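Long-range contacts in SusD homolog (Bacteroides thetaiotaomicron VPI-5482, PDB 3IV0), which probably binds glycans at the bacterial outer membrane, although its own ligand is not known: residues A[46-51]-A[458-462]; A[246-250]-A[394-400]. All blocks are in the same frame, centred on the assembly; numbering follows the deposited sequence. Where two conformers were deposited one is given.

Contact 1 of 2, residues A[46-51]-A[458-462]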
loop_
_atom_site.group_PDB
_atom_site.type_symbol
_atom_site.label_atom_id
_atom_site.label_comp_id
_atom_site.label_asym_id
_atom_site.label_seq_id
_atom_site.Cartn_x
_atom_site.Cartn_y
_atom_site.Cartn_z
ATOM N N TYR A 46 4.405 -7.812 -5.021
ATOM C CA TYR A 46 4.121 -9.243 -4.931
ATOM C C TYR A 46 2.955 -9.451 -3.985
ATOM O O TYR A 46 2.056 -10.256 -4.274
ATOM C CB TYR A 46 5.318 -10.052 -4.430
ATOM C CG TYR A 46 6.382 -10.421 -5.421
ATOM C CD1 TYR A 46 6.738 -9.612 -6.465
ATOM C CD2 TYR A 46 7.063 -11.617 -5.246
ATOM C CE1 TYR A 46 7.782 -9.974 -7.314
ATOM C CE2 TYR A 46 8.048 -12.004 -6.078
ATOM C CZ TYR A 46 8.409 -11.174 -7.112
ATOM O OH TYR A 46 9.488 -11.586 -7.914
ATOM N N SER A 47 3.024 -8.804 -2.828
ATOM C CA SER A 47 2.057 -9.051 -1.768
ATOM C C SER A 47 0.711 -8.371 -1.943
ATOM O O SER A 47 -0.313 -8.860 -1.430
ATOM C CB SER A 47 2.637 -8.633 -0.404
ATOM O OG SER A 47 2.735 -7.217 -0.279
ATOM N N GLY A 48 0.687 -7.247 -2.634
ATOM C CA GLY A 48 -0.518 -6.438 -2.777
ATOM C C GLY A 48 -1.153 -6.451 -4.149
ATOM O O GLY A 48 -2.382 -6.366 -4.242
ATOM N N ASP A 49 -0.365 -6.507 -5.215
ATOM C CA ASP A 49 -0.948 -6.549 -6.567
ATOM C C ASP A 49 -1.140 -7.983 -7.078
ATOM O O ASP A 49 -2.165 -8.294 -7.672
ATOM C CB ASP A 49 -0.045 -5.815 -7.530
ATOM C CG ASP A 49 0.091 -4.381 -7.207
ATOM O OD1 ASP A 49 -0.948 -3.704 -7.107
ATOM O OD2 ASP A 49 1.249 -3.905 -7.099
HETATM N N MSE A 50 -0.147 -8.835 -6.913
HETATM C CA MSE A 50 -0.055 -10.092 -7.666
HETATM C C MSE A 50 -0.750 -11.269 -6.988
HETATM O O MSE A 50 -1.271 -12.176 -7.661
HETATM C CB MSE A 50 1.424 -10.398 -7.908
HETATM C CG MSE A 50 2.134 -9.370 -8.825
HETATM SE SE MSE A 50 3.980 -9.743 -8.975
HETATM C CE MSE A 50 3.906 -11.256 -10.159
ATOM N N ARG A 51 -0.763 -11.295 -5.675
ATOM C CA ARG A 51 -1.245 -12.439 -4.936
ATOM C C ARG A 51 -2.744 -12.588 -5.114
ATOM O O ARG A 51 -3.511 -11.640 -4.925
ATOM C CB ARG A 51 -0.920 -12.288 -3.465
ATOM C CG ARG A 51 -1.151 -13.546 -2.688
ATOM C CD ARG A 51 -0.627 -13.418 -1.276
ATOM N NE ARG A 51 -0.873 -14.622 -0.490
ATOM C CZ ARG A 51 -0.537 -14.754 0.772
ATOM N NH1 ARG A 51 0.033 -13.749 1.421
ATOM N NH2 ARG A 51 -0.806 -15.850 1.421
ATOM N N ALA A 458 -3.998 -18.947 5.894
ATOM C CA ALA A 458 -3.516 -19.031 4.522
ATOM C C ALA A 458 -3.430 -17.694 3.799
ATOM O O ALA A 458 -2.959 -17.647 2.668
ATOM C CB ALA A 458 -4.352 -20.027 3.679
ATOM N N TRP A 459 -3.902 -16.615 4.419
ATOM C CA TRP A 459 -3.727 -15.259 3.848
ATOM C C TRP A 459 -2.351 -14.663 4.205
ATOM O O TRP A 459 -1.981 -13.642 3.634
ATOM C CB TRP A 459 -4.850 -14.334 4.310
ATOM C CG TRP A 459 -4.911 -14.146 5.770
ATOM C CD1 TRP A 459 -5.646 -14.857 6.638
ATOM C CD2 TRP A 459 -4.212 -13.158 6.570
ATOM N NE1 TRP A 459 -5.459 -14.409 7.914
ATOM C CE2 TRP A 459 -4.585 -13.353 7.897
ATOM C CE3 TRP A 459 -3.311 -12.126 6.279
ATOM C CZ2 TRP A 459 -4.103 -12.547 8.958
ATOM C CZ3 TRP A 459 -2.881 -11.339 7.296
ATOM C CH2 TRP A 459 -3.235 -11.567 8.611
ATOM N N THR A 460 -1.613 -15.279 5.130
ATOM C CA THR A 460 -0.295 -14.758 5.528
ATOM C C THR A 460 0.795 -15.262 4.596
ATOM O O THR A 460 0.597 -16.241 3.880
ATOM C CB THR A 460 0.091 -15.175 6.941
ATOM O OG1 THR A 460 0.267 -16.610 6.986
ATOM C CG2 THR A 460 -0.957 -14.684 7.956
ATOM N N TRP A 461 1.937 -14.568 4.592
ATOM C CA TRP A 461 3.184 -15.078 4.049
ATOM C C TRP A 461 3.827 -16.073 5.007
ATOM O O TRP A 461 3.738 -15.907 6.191
ATOM C CB TRP A 461 4.170 -13.906 3.800
ATOM C CG TRP A 461 3.856 -13.120 2.591
ATOM C CD1 TRP A 461 2.818 -12.264 2.424
ATOM C CD2 TRP A 461 4.538 -13.168 1.319
ATOM N NE1 TRP A 461 2.835 -11.738 1.165
ATOM C CE2 TRP A 461 3.879 -12.279 0.460
ATOM C CE3 TRP A 461 5.682 -13.839 0.852
ATOM C CZ2 TRP A 461 4.273 -12.085 -0.856
ATOM C CZ3 TRP A 461 6.073 -13.656 -0.427
ATOM C CH2 TRP A 461 5.375 -12.793 -1.281
ATOM N N PRO A 462 4.536 -17.082 4.455
ATOM C CA PRO A 462 5.410 -17.849 5.307
ATOM C C PRO A 462 6.424 -16.945 5.982
ATOM O O PRO A 462 6.833 -15.960 5.377
ATOM C CB PRO A 462 6.115 -18.806 4.329
ATOM C CG PRO A 462 5.222 -18.846 3.098
ATOM C CD PRO A 462 4.621 -17.484 3.046
HETATM O O HOH W 1 0.240 -10.740 0.706
#

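Contact 2 of 2, residues A[246-250]-A[394-400]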
loop_
_atom_site.group_PDB
_atom_site.type_symbol
_atom_site.label_atom_id
_atom_site.label_comp_id
_atom_site.label_asym_id
_atom_site.label_seq_id
_atom_site.Cartn_x
_atom_site.Cartn_y
_atom_site.Cartn_z
ATOM N N SER A 246 -6.682 17.272 -3.665
ATOM C CA SER A 246 -7.678 17.278 -4.719
ATOM C C SER A 246 -7.506 16.059 -5.607
ATOM O O SER A 246 -6.457 15.405 -5.599
ATOM C CB SER A 246 -7.617 18.561 -5.522
ATOM O OG SER A 246 -6.336 18.737 -6.010
ATOM N N LEU A 247 -8.545 15.741 -6.352
ATOM C CA LEU A 247 -8.468 14.731 -7.386
ATOM C C LEU A 247 -8.012 15.358 -8.704
ATOM O O LEU A 247 -8.704 16.237 -9.229
ATOM C CB LEU A 247 -9.833 14.090 -7.571
ATOM C CG LEU A 247 -10.399 13.323 -6.380
ATOM C CD1 LEU A 247 -11.755 12.698 -6.769
ATOM C CD2 LEU A 247 -9.455 12.277 -5.899
ATOM N N LEU A 248 -6.890 14.938 -9.250
ATOM C CA LEU A 248 -6.444 15.508 -10.527
ATOM C C LEU A 248 -7.303 15.013 -11.681
ATOM O O LEU A 248 -7.953 13.959 -11.625
ATOM C CB LEU A 248 -4.995 15.129 -10.800
ATOM C CG LEU A 248 -3.916 16.013 -10.149
ATOM C CD1 LEU A 248 -3.896 15.958 -8.612
ATOM C CD2 LEU A 248 -2.514 15.656 -10.731
ATOM N N ASP A 249 -7.346 15.791 -12.749
ATOM C CA ASP A 249 -8.013 15.331 -13.956
ATOM C C ASP A 249 -7.449 13.997 -14.385
ATOM O O ASP A 249 -6.263 13.743 -14.260
ATOM C CB ASP A 249 -7.841 16.349 -15.085
ATOM C CG ASP A 249 -8.677 17.592 -14.886
ATOM O OD1 ASP A 249 -9.474 17.638 -13.931
ATOM O OD2 ASP A 249 -8.537 18.536 -15.702
ATOM N N ILE A 250 -8.307 13.124 -14.891
ATOM C CA ILE A 250 -7.868 11.811 -15.307
ATOM C C ILE A 250 -6.842 11.848 -16.428
ATOM O O ILE A 250 -5.990 10.967 -16.519
ATOM C CB ILE A 250 -9.077 10.905 -15.650
ATOM C CG1 ILE A 250 -8.668 9.423 -15.688
ATOM C CG2 ILE A 250 -9.754 11.362 -16.957
ATOM C CD1 ILE A 250 -8.367 8.776 -14.299
ATOM N N ARG A 394 -17.466 11.266 -6.532
ATOM C CA ARG A 394 -16.318 12.115 -6.828
ATOM C C ARG A 394 -15.268 11.365 -7.628
ATOM O O ARG A 394 -14.681 11.910 -8.560
ATOM C CB ARG A 394 -15.738 12.687 -5.552
ATOM C CG ARG A 394 -16.653 13.775 -4.960
ATOM C CD ARG A 394 -16.226 14.220 -3.625
ATOM N NE ARG A 394 -14.934 14.873 -3.658
ATOM C CZ ARG A 394 -14.261 15.169 -2.548
ATOM N NH1 ARG A 394 -14.796 14.875 -1.387
ATOM N NH2 ARG A 394 -13.085 15.755 -2.619
ATOM N N VAL A 395 -15.086 10.097 -7.299
ATOM C CA VAL A 395 -14.149 9.253 -8.020
ATOM C C VAL A 395 -14.721 8.832 -9.382
ATOM O O VAL A 395 -14.012 8.884 -10.386
ATOM C CB VAL A 395 -13.750 8.048 -7.170
ATOM C CG1 VAL A 395 -12.821 7.110 -7.947
ATOM C CG2 VAL A 395 -13.081 8.546 -5.848
ATOM N N ARG A 396 -16.002 8.469 -9.395
ATOM C CA ARG A 396 -16.653 8.110 -10.661
ATOM C C ARG A 396 -16.598 9.285 -11.631
ATOM O O ARG A 396 -16.289 9.117 -12.804
ATOM C CB ARG A 396 -18.110 7.740 -10.436
ATOM C CG ARG A 396 -18.398 6.567 -9.535
ATOM C CD ARG A 396 -18.096 5.261 -10.191
ATOM N NE ARG A 396 -19.046 4.981 -11.286
ATOM C CZ ARG A 396 -19.009 3.880 -12.016
ATOM N NH1 ARG A 396 -18.059 2.971 -11.865
ATOM N NH2 ARG A 396 -19.903 3.705 -12.981
ATOM N N ASN A 397 -16.935 10.477 -11.149
ATOM C CA ASN A 397 -16.965 11.648 -12.020
ATOM C C ASN A 397 -15.574 11.977 -12.562
ATOM O O ASN A 397 -15.427 12.338 -13.724
ATOM C CB ASN A 397 -17.572 12.863 -11.329
ATOM C CG ASN A 397 -19.103 12.817 -11.226
ATOM O OD1 ASN A 397 -19.677 13.270 -10.224
ATOM N ND2 ASN A 397 -19.761 12.320 -12.252
ATOM N N ARG A 398 -14.532 11.823 -11.747
ATOM C CA ARG A 398 -13.188 12.094 -12.236
ATOM C C ARG A 398 -12.826 11.139 -13.377
ATOM O O ARG A 398 -12.143 11.541 -14.323
ATOM C CB ARG A 398 -12.163 12.020 -11.076
ATOM C CG ARG A 398 -10.798 12.474 -11.479
ATOM C CD ARG A 398 -9.873 11.383 -11.918
ATOM N NE ARG A 398 -9.538 10.476 -10.818
ATOM C CZ ARG A 398 -8.641 10.721 -9.873
ATOM N NH1 ARG A 398 -7.957 11.846 -9.851
ATOM N NH2 ARG A 398 -8.441 9.828 -8.929
ATOM N N ALA A 399 -13.298 9.903 -13.301
ATOM C CA ALA A 399 -13.068 8.902 -14.353
ATOM C C ALA A 399 -14.033 9.013 -15.534
ATOM O O ALA A 399 -13.966 8.194 -16.448
ATOM C CB ALA A 399 -13.152 7.525 -13.734
ATOM N N HIS A 400 -14.961 9.965 -15.497
ATOM C CA HIS A 400 -15.995 10.076 -16.516
ATOM C C HIS A 400 -16.766 8.752 -16.622
ATOM O O HIS A 400 -17.116 8.300 -17.719
ATOM C CB HIS A 400 -15.401 10.549 -17.861
ATOM C CG HIS A 400 -14.579 11.785 -17.740
ATOM N ND1 HIS A 400 -15.062 12.942 -17.171
ATOM C CD2 HIS A 400 -13.304 12.046 -18.104
ATOM C CE1 HIS A 400 -14.116 13.867 -17.196
ATOM N NE2 HIS A 400 -13.042 13.348 -17.758
HETATM O O HOH W 2 -11.273 16.785 -5.386
HETATM O O HOH W 3 -11.103 14.005 -14.824
#

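Contact 1 of 2, residues A[46-51]-A[458-462]
Ser47 and Trp461 mark the nearest backbone approach, their CA atoms 8.5 Å apart, so the last turn of helix 43-50 and the irregular segment 458-462 meet through side chains. Arg51, the first residue past the helix, spans most of the gap: CG lies anti to the backbone N (chi1 -169°) and the chain beyond stays extended, which carries the guanidinium to a row of backbone carbonyls. NH2 donates to Thr460 O at 2.9 Å with an N-H...O angle of 158°, arriving from above the carbonyl plane, and it also bonds Asn71 OD1. The guanidinium carbon, Arg51 CZ, sits over the face of the five-membered ring of Trp461, 4.8 Å from its centroid. This is a cation-pi contact, yet the two planes stand 80° apart, so the group meets the indole with NH1 and is not stacked on it. In the SusD-family fold the contact ties an N-terminal helix to the loop before helix 466-470, near the C-terminus. A water accepts from Trp461 NE1 and Arg51 NH1 and donates to Ser47 O. Beside it Ser47 CB packs 3.5 Å from Trp461 NE1, while Tyr46 CB faces the indole edge at CH2. A leucine in place of Arg51 would probably leave Thr460 O and Asn71 OD1 without this donor, take one of the water's two donors and strip the indole face of its cation.

Contact 2 of 2, residues A[246-250]-A[394-400]
Leu247, Leu248 and Ile250, in the loop between helices 224-238 and 253-258, lie against the C-terminal end of helix 385-398, and Arg398 supplies the direct polar link. Its NH1 donates to Leu248 O at 2.8 Å with an N-H...O angle of 164°, the donor lying in the carbonyl plane on a lone pair and the oxygen almost exactly in the guanidinium plane. Bends at chi2 and chi3 fold the arginine chain round this oxygen, so that CG and CD also come close to it. Salt bridges to Glu263 and Glu422 hold the same guanidinium, and Glu263 accepts from Leu248 N as well, which probably fixes the rotation of the guanidinium and balances its charge.

Van der Waals packing flanks this bond. Leu247 crosses Arg398 at about a right angle; its CB lies 3.7 Å from Arg398 NH1, and its CD1 touches the helix backbone at Arg394 O, 3.5 Å away, and lies 4.5 Å from Val395 CG2. Ile250 also crosses the arginine chain, with CD1 3.8 Å from Arg398 CD. The isoleucine's CG2 branch meets the imidazole of His400 at CD2, while CB rests 3.4 Å from Arg398 O.

Water completes the join. One molecule accepts from Ile250 N and donates to Arg398 O at 2.7 Å, bridging the loop to the helix end. A second accepts from Leu247 N and, weakly, from Arg394 NH2; Arg394 has its stronger partner in Glu239.

The helix closes in a Schellman motif: His400 takes a positive phi of 56°, with two backbone bonds running back into the last turn. Here a loop packs on a helix C-terminus, joining helix 385-398 to the segment leading into helix 253-258 of this SusD-family fold.

Contacts 1 and 2 lie on opposite sides of the chain's centre, their own centres 30 Å apart and their nearest atoms about 16 Å apart, so neither touches the other. Both segments of contact 2 fall, in sequence, within the 406 residues that separate the two segments of contact 1. Contact 1 is wholly buried, about 12 Å from the centre of the chain, whereas contact 2 lies farther out, at about 20 Å, and is partly open to solvent. No glycan site is identified at either. A bound 1,2-ethanediol, probably from the crystallisation liquor, approaches Trp459 in contact 1 and another lies by Arg394 in contact 2.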